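Local coordinates for nicotinate-nucleotide--dimethylbenzimidazole phosphoribosyltransferase (Thermus thermophilus HB8, PDB 1WX1), which catalyses transfer of the phosphoribosyl group from nicotinate mononucleotide to 5,6-dimethylbenzimidazole, giving alpha-ribazole 5'-phosphate and nicotinate on the route to cobalamin, at the interface of chains A and B. Residues are numbered along the deposited sequence; one frame, centred on the assembly and turned at random. Chains: chain A/B, nicotinate-nucleotide--dimethylbenzimidazole phosphoribosyltransferase.

Contacts 1 and 2 are patches of one two-fold symmetric interface, with their C-alpha centres about 19 Å apart. Contact 1 is an all-leucine core in which both chains use the same residues, whereas contact 2 joins different surfaces of the two chains and has a symmetry twin. No residue is common to both, yet the segment 295-302 leading to helix 306-321 supplies leucines to each. The centre of contact 1 lies about 16 Å from B:Glu304, the predicted proton acceptor, and B:Leu302 of contact 2 is two residues before it, so, if this pair is the working dimer, packing here may help to position the active-site segment.

Contact 1: the interface of chains A and B. Residues chain A 295-296, 298, 314; chain B 295-296, 298, 310, 314.
A:Leu298 and B:Leu295 meet where a methyl comes up to a flat peptide group: CD2 of A:Leu298 lies 3.5 Å from the carbonyl O of B:Leu295, nearly level with the group and off to one side of the oxygen, rather than settling over its face. The reciprocal pair, B:Leu298 CD2 and A:Leu295 O, has the same spacing of 3.5 Å. With no aromatic ring here, these backbone amides are the flat surfaces, and most of the rest of the contact is made by branched aliphatic ends. Between the two carbonyl contacts, A:Leu296 and B:Leu296 cross obliquely, CD2 against CD2 at 3.3 Å, tighter than an ordinary methyl contact. In each, CG stands anti to the carbonyl carbon (chi1 -61° in A:Leu296), which turns the branch away from its own loop and towards the equivalent residue. The same CD2 atoms also touch a leucine of helix 306-321 in the partner. CD1 of B:Leu314 is 4.1 Å from CD2 of A:Leu296, and the two side chains run past one another in opposite directions; A:Leu314 and B:Leu296 repeat this arrangement. Four methyl-bearing tips thus gather around the symmetry axis, two from loops and two from helices. Leucine suits position 296 because its branched apolar end packs against the axis, one methyl serving both partners, and brings no polar group that would need a mate. No nitrogen or oxygen here comes within bonding reach of the other chain, so cohesion in this patch rests on shape and the burial of apolar surface. A:Leu298 exploits both arms of its fork: besides CD2 at the carbonyl, it sets CD1 against CD2 of B:Leu314 at 4.1 Å, the side chains at a slant. On the opposite flank B:Leu310 takes part through its backbone, its carbonyl O lying 4.1 Å from CD2 of A:Leu314.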
ATOM      1  N   LEU A 295      -2.055   1.846   7.483  1.00 20.53           N
ATOM      2  CA  LEU A 295      -1.723   0.814   6.507  1.00 22.82           C
ATOM      3  C   LEU A 295      -0.555   1.226   5.622  1.00 23.81           C
ATOM      4  O   LEU A 295       0.302   0.409   5.295  1.00 26.28           O
ATOM      5  CB  LEU A 295      -2.933   0.512   5.624  1.00 22.36           C
ATOM      6  CG  LEU A 295      -4.039  -0.301   6.285  1.00 24.34           C
ATOM      7  CD1 LEU A 295      -5.256  -0.358   5.376  1.00 24.07           C
ATOM      8  CD2 LEU A 295      -3.520  -1.697   6.576  1.00 26.25           C
ATOM      9  N   LEU A 296      -0.536   2.496   5.232  1.00 22.27           N
ATOM     10  CA  LEU A 296       0.512   3.028   4.371  1.00 21.46           C
ATOM     11  C   LEU A 296       1.296   4.145   5.049  1.00 21.83           C
ATOM     12  O   LEU A 296       0.775   4.850   5.912  1.00 21.78           O
ATOM     13  CB  LEU A 296      -0.100   3.597   3.088  1.00 21.21           C
ATOM     14  CG  LEU A 296      -0.882   2.646   2.183  1.00 19.83           C
ATOM     15  CD1 LEU A 296      -1.655   3.449   1.136  1.00 19.75           C
ATOM     16  CD2 LEU A 296       0.081   1.674   1.524  1.00 21.63           C
ATOM     17  N   LEU A 298       3.757   6.714   3.163  1.00 22.47           N
ATOM     18  CA  LEU A 298       4.463   7.167   1.974  1.00 22.45           C
ATOM     19  C   LEU A 298       4.878   8.632   2.045  1.00 21.94           C
ATOM     20  O   LEU A 298       5.198   9.239   1.026  1.00 21.66           O
ATOM     21  CB  LEU A 298       3.581   6.934   0.745  1.00 22.67           C
ATOM     22  CG  LEU A 298       3.177   5.478   0.485  1.00 24.62           C
ATOM     23  CD1 LEU A 298       2.051   5.432  -0.540  1.00 25.64           C
ATOM     24  CD2 LEU A 298       4.386   4.682   0.006  1.00 25.57           C
ATOM     25  N   LEU A 314      -5.668  -2.367  -0.687  1.00 17.23           N
ATOM     26  CA  LEU A 314      -5.134  -3.188   0.397  1.00 18.50           C
ATOM     27  C   LEU A 314      -6.283  -3.783   1.197  1.00 18.35           C
ATOM     28  O   LEU A 314      -6.221  -4.938   1.618  1.00 18.17           O
ATOM     29  CB  LEU A 314      -4.240  -2.365   1.325  1.00 19.16           C
ATOM     30  CG  LEU A 314      -2.914  -1.881   0.747  1.00 21.06           C
ATOM     31  CD1 LEU A 314      -2.144  -1.128   1.830  1.00 24.98           C
ATOM     32  CD2 LEU A 314      -2.102  -3.075   0.252  1.00 25.20           C
TER
ATOM     33  N   LEU B 295       7.692   0.008  -0.911  1.00 25.99           N
ATOM     34  CA  LEU B 295       6.441   0.744  -1.007  1.00 27.92           C
ATOM     35  C   LEU B 295       5.525   0.409   0.160  1.00 27.92           C
ATOM     36  O   LEU B 295       4.815   1.272   0.675  1.00 28.60           O
ATOM     37  CB  LEU B 295       5.736   0.415  -2.324  1.00 28.26           C
ATOM     38  CG  LEU B 295       6.297   1.072  -3.587  1.00 31.19           C
ATOM     39  CD1 LEU B 295       5.674   0.444  -4.827  1.00 31.00           C
ATOM     40  CD2 LEU B 295       6.009   2.562  -3.541  1.00 31.97           C
ATOM     41  N   LEU B 296       5.547  -0.851   0.575  1.00 26.25           N
ATOM     42  CA  LEU B 296       4.709  -1.307   1.675  1.00 25.38           C
ATOM     43  C   LEU B 296       5.539  -1.888   2.807  1.00 26.55           C
ATOM     44  O   LEU B 296       6.649  -2.367   2.596  1.00 26.47           O
ATOM     45  CB  LEU B 296       3.741  -2.386   1.186  1.00 24.40           C
ATOM     46  CG  LEU B 296       2.773  -2.037   0.056  1.00 24.76           C
ATOM     47  CD1 LEU B 296       2.101  -3.310  -0.458  1.00 23.54           C
ATOM     48  CD2 LEU B 296       1.743  -1.046   0.571  1.00 24.74           C
ATOM     49  N   LEU B 298       4.049  -4.137   5.750  1.00 25.51           N
ATOM     50  CA  LEU B 298       2.925  -4.735   6.453  1.00 24.87           C
ATOM     51  C   LEU B 298       3.297  -5.948   7.294  1.00 25.22           C
ATOM     52  O   LEU B 298       2.427  -6.710   7.714  1.00 23.66           O
ATOM     53  CB  LEU B 298       1.852  -5.112   5.429  1.00 24.91           C
ATOM     54  CG  LEU B 298       1.325  -3.913   4.627  1.00 26.12           C
ATOM     55  CD1 LEU B 298       0.532  -4.395   3.418  1.00 27.07           C
ATOM     56  CD2 LEU B 298       0.465  -3.036   5.536  1.00 26.77           C
ATOM     57  N   LEU B 310       0.677  -7.038  -4.163  1.00 20.56           N
ATOM     58  CA  LEU B 310      -0.029  -6.067  -3.330  1.00 21.89           C
ATOM     59  C   LEU B 310       0.365  -4.637  -3.672  1.00 21.84           C
ATOM     60  O   LEU B 310      -0.419  -3.710  -3.487  1.00 21.98           O
ATOM     61  CB  LEU B 310       0.279  -6.298  -1.849  1.00 22.98           C
ATOM     62  CG  LEU B 310      -0.406  -7.465  -1.149  1.00 24.91           C
ATOM     63  CD1 LEU B 310       0.052  -7.517   0.303  1.00 27.72           C
ATOM     64  CD2 LEU B 310      -1.918  -7.286  -1.231  1.00 26.66           C
ATOM     65  N   LEU B 314      -0.480   0.476  -6.175  1.00 22.62           N
ATOM     66  CA  LEU B 314       0.246   1.690  -5.801  1.00 22.97           C
ATOM     67  C   LEU B 314       1.098   2.194  -6.961  1.00 21.42           C
ATOM     68  O   LEU B 314       1.226   3.398  -7.176  1.00 19.43           O
ATOM     69  CB  LEU B 314       1.159   1.434  -4.598  1.00 25.20           C
ATOM     70  CG  LEU B 314       0.538   1.398  -3.201  1.00 28.86           C
ATOM     71  CD1 LEU B 314       1.604   1.015  -2.181  1.00 29.61           C
ATOM     72  CD2 LEU B 314      -0.054   2.763  -2.874  1.00 28.96           C
TER

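Contact 2: the interface of chains A and B. Residues chain A 17-19, 22-23, 324; chain B 66, 74, 84, 302.
B:Leu302 drives its forked end into the surface formed by A:Lys18, A:Pro19, A:Ala22 and A:Leu23, and this is the main tightly packed part of the contact. CG is anti to the backbone N (chi1 179°), which carries the two methyls forward to different partners. CD1 presses on CD of the A:Pro19 ring at 3.4 Å, and the two side chains cross at about a right angle. CD2 meets CD2 of A:Leu23 at 3.5 Å, while the aliphatic CB of A:Lys18 lies beside both branches. The small A:Ala22 lets the CB of B:Leu302 come close, and the rigid proline gives a firm wall. At the rim, the phenol of B:Tyr66 comes tip-on and crosswise to A:Pro19, OH 3.3 Å from CA.

A second snug spot is A:Met324, which bends at chi3 (67°): the unbranched, bendable methionine can lie along the small B:Ala84, SD 3.6 Å from CB. Its methyl CE is 3.4 Å from B:Ala84 N and 3.3 Å from water 1. The looser side is bridged by that water, which stands 2.8 Å from the carbonyl O of A:Thr17 and accepts a nearly straight hydrogen bond (177°) from B:Ala84 N. Nearby, CE of B:Met74 rests 3.8 Å from A:Thr17 O. An alanine in place of A:Met324 would probably open a gap beside B:Ala84 and leave the water bridge less well shielded. In the fold, A:Thr17 to A:Leu23 connect helices 3-14 and 24-37 and pack on the partner's helix 69-80 and the loop before its helix 306-321; A:Met324, between helices 306-321 and 327-330, packs on the start of helix 84-91, to which water joins A:Thr17.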
ATOM      1  N   THR A  17      -3.801 -21.839   4.217  1.00 27.70           N
ATOM      2  CA  THR A  17      -2.549 -22.378   3.698  1.00 29.27           C
ATOM      3  C   THR A  17      -1.393 -21.385   3.639  1.00 30.45           C
ATOM      4  O   THR A  17      -1.042 -20.870   2.577  1.00 31.30           O
ATOM      5  CB  THR A  17      -2.750 -23.010   2.300  1.00 29.58           C
ATOM      6  OG1 THR A  17      -3.402 -22.076   1.431  1.00 29.25           O
ATOM      7  CG2 THR A  17      -3.600 -24.275   2.411  1.00 29.54           C
ATOM      8  N   LYS A  18      -0.802 -21.137   4.802  1.00 31.14           N
ATOM      9  CA  LYS A  18       0.338 -20.242   4.942  1.00 33.30           C
ATOM     10  C   LYS A  18       0.801 -20.251   6.393  1.00 32.66           C
ATOM     11  O   LYS A  18       0.028 -20.566   7.299  1.00 31.31           O
ATOM     12  CB  LYS A  18      -0.021 -18.818   4.486  1.00 33.77           C
ATOM     13  CG  LYS A  18      -1.349 -18.284   4.981  1.00 38.44           C
ATOM     14  CD  LYS A  18      -1.274 -17.800   6.409  1.00 40.05           C
ATOM     15  CE  LYS A  18      -2.568 -17.109   6.808  1.00 40.02           C
ATOM     16  NZ  LYS A  18      -2.486 -16.565   8.185  1.00 40.41           N
ATOM     17  N   PRO A  19       2.079 -19.927   6.633  1.00 32.92           N
ATOM     18  CA  PRO A  19       2.598 -19.916   8.005  1.00 33.82           C
ATOM     19  C   PRO A  19       1.782 -18.967   8.878  1.00 35.05           C
ATOM     20  O   PRO A  19       1.243 -17.974   8.391  1.00 32.59           O
ATOM     21  CB  PRO A  19       4.041 -19.438   7.829  1.00 34.28           C
ATOM     22  CG  PRO A  19       4.383 -19.871   6.427  1.00 35.34           C
ATOM     23  CD  PRO A  19       3.123 -19.535   5.670  1.00 34.43           C
ATOM     24  N   ALA A  22       1.818 -15.095   8.723  1.00 26.63           N
ATOM     25  CA  ALA A  22       2.591 -14.825   7.509  1.00 26.98           C
ATOM     26  C   ALA A  22       2.121 -13.606   6.714  1.00 25.76           C
ATOM     27  O   ALA A  22       2.899 -13.014   5.972  1.00 23.96           O
ATOM     28  CB  ALA A  22       2.600 -16.061   6.601  1.00 26.27           C
ATOM     29  N   LEU A  23       0.857 -13.225   6.866  1.00 25.97           N
ATOM     30  CA  LEU A  23       0.346 -12.070   6.133  1.00 26.31           C
ATOM     31  C   LEU A  23       0.258 -10.805   6.994  1.00 25.85           C
ATOM     32  O   LEU A  23      -0.499  -9.880   6.702  1.00 24.59           O
ATOM     33  CB  LEU A  23      -1.003 -12.412   5.491  1.00 25.25           C
ATOM     34  CG  LEU A  23      -0.882 -13.429   4.343  1.00 25.58           C
ATOM     35  CD1 LEU A  23      -2.256 -13.742   3.776  1.00 25.97           C
ATOM     36  CD2 LEU A  23       0.029 -12.877   3.246  1.00 23.61           C
ATOM     37  N   MET A 324      -8.892 -17.804   0.887  1.00 20.81           N
ATOM     38  CA  MET A 324      -7.841 -18.778   0.616  1.00 22.69           C
ATOM     39  C   MET A 324      -8.350 -20.129   1.098  1.00 24.15           C
ATOM     40  O   MET A 324      -9.309 -20.202   1.869  1.00 24.70           O
ATOM     41  CB  MET A 324      -6.568 -18.457   1.399  1.00 20.88           C
ATOM     42  CG  MET A 324      -5.733 -17.313   0.867  1.00 23.81           C
ATOM     43  SD  MET A 324      -4.413 -16.936   2.034  1.00 25.96           S
ATOM     44  CE  MET A 324      -3.414 -18.434   1.923  1.00 24.31           C
TER
ATOM     45  N   TYR B  66       8.293 -27.391   7.980  1.00 38.79           N
ATOM     46  CA  TYR B  66       7.382 -28.028   7.035  1.00 38.01           C
ATOM     47  C   TYR B  66       8.035 -29.131   6.213  1.00 35.73           C
ATOM     48  O   TYR B  66       9.208 -29.038   5.854  1.00 34.10           O
ATOM     49  CB  TYR B  66       6.808 -26.977   6.082  1.00 40.67           C
ATOM     50  CG  TYR B  66       5.966 -25.927   6.764  1.00 43.37           C
ATOM     51  CD1 TYR B  66       4.677 -26.221   7.205  1.00 45.01           C
ATOM     52  CD2 TYR B  66       6.459 -24.639   6.973  1.00 43.62           C
ATOM     53  CE1 TYR B  66       3.894 -25.257   7.834  1.00 46.98           C
ATOM     54  CE2 TYR B  66       5.687 -23.669   7.603  1.00 45.84           C
ATOM     55  CZ  TYR B  66       4.406 -23.984   8.029  1.00 46.98           C
ATOM     56  OH  TYR B  66       3.629 -23.026   8.638  1.00 49.53           O
ATOM     57  N   MET B  74       1.532 -27.059  -2.590  1.00 25.05           N
ATOM     58  CA  MET B  74       1.216 -25.647  -2.767  1.00 26.03           C
ATOM     59  C   MET B  74       1.098 -25.282  -4.242  1.00 26.00           C
ATOM     60  O   MET B  74       0.293 -24.426  -4.611  1.00 26.38           O
ATOM     61  CB  MET B  74       2.268 -24.770  -2.081  1.00 25.42           C
ATOM     62  CG  MET B  74       2.077 -24.655  -0.571  1.00 25.25           C
ATOM     63  SD  MET B  74       0.468 -23.919  -0.092  1.00 29.69           S
ATOM     64  CE  MET B  74       0.749 -22.210  -0.483  1.00 27.89           C
ATOM     65  N   ALA B  84      -2.579 -17.607  -1.231  1.00 21.36           N
ATOM     66  CA  ALA B  84      -2.638 -16.166  -1.018  1.00 21.95           C
ATOM     67  C   ALA B  84      -2.340 -15.401  -2.310  1.00 22.15           C
ATOM     68  O   ALA B  84      -2.987 -14.396  -2.608  1.00 22.02           O
ATOM     69  CB  ALA B  84      -1.645 -15.761   0.072  1.00 22.29           C
ATOM     70  N   LEU B 302       5.487 -14.202   3.732  1.00 32.53           N
ATOM     71  CA  LEU B 302       4.953 -15.375   3.048  1.00 32.57           C
ATOM     72  C   LEU B 302       5.629 -15.736   1.731  1.00 32.77           C
ATOM     73  O   LEU B 302       5.836 -16.917   1.444  1.00 34.94           O
ATOM     74  CB  LEU B 302       3.449 -15.194   2.805  1.00 32.52           C
ATOM     75  CG  LEU B 302       2.703 -16.317   2.076  1.00 33.57           C
ATOM     76  CD1 LEU B 302       2.868 -17.632   2.831  1.00 34.73           C
ATOM     77  CD2 LEU B 302       1.231 -15.957   1.963  1.00 33.69           C
TER
HETATM   78  O   HOH W   1      -0.684 -19.227   0.302  1.00 25.09           O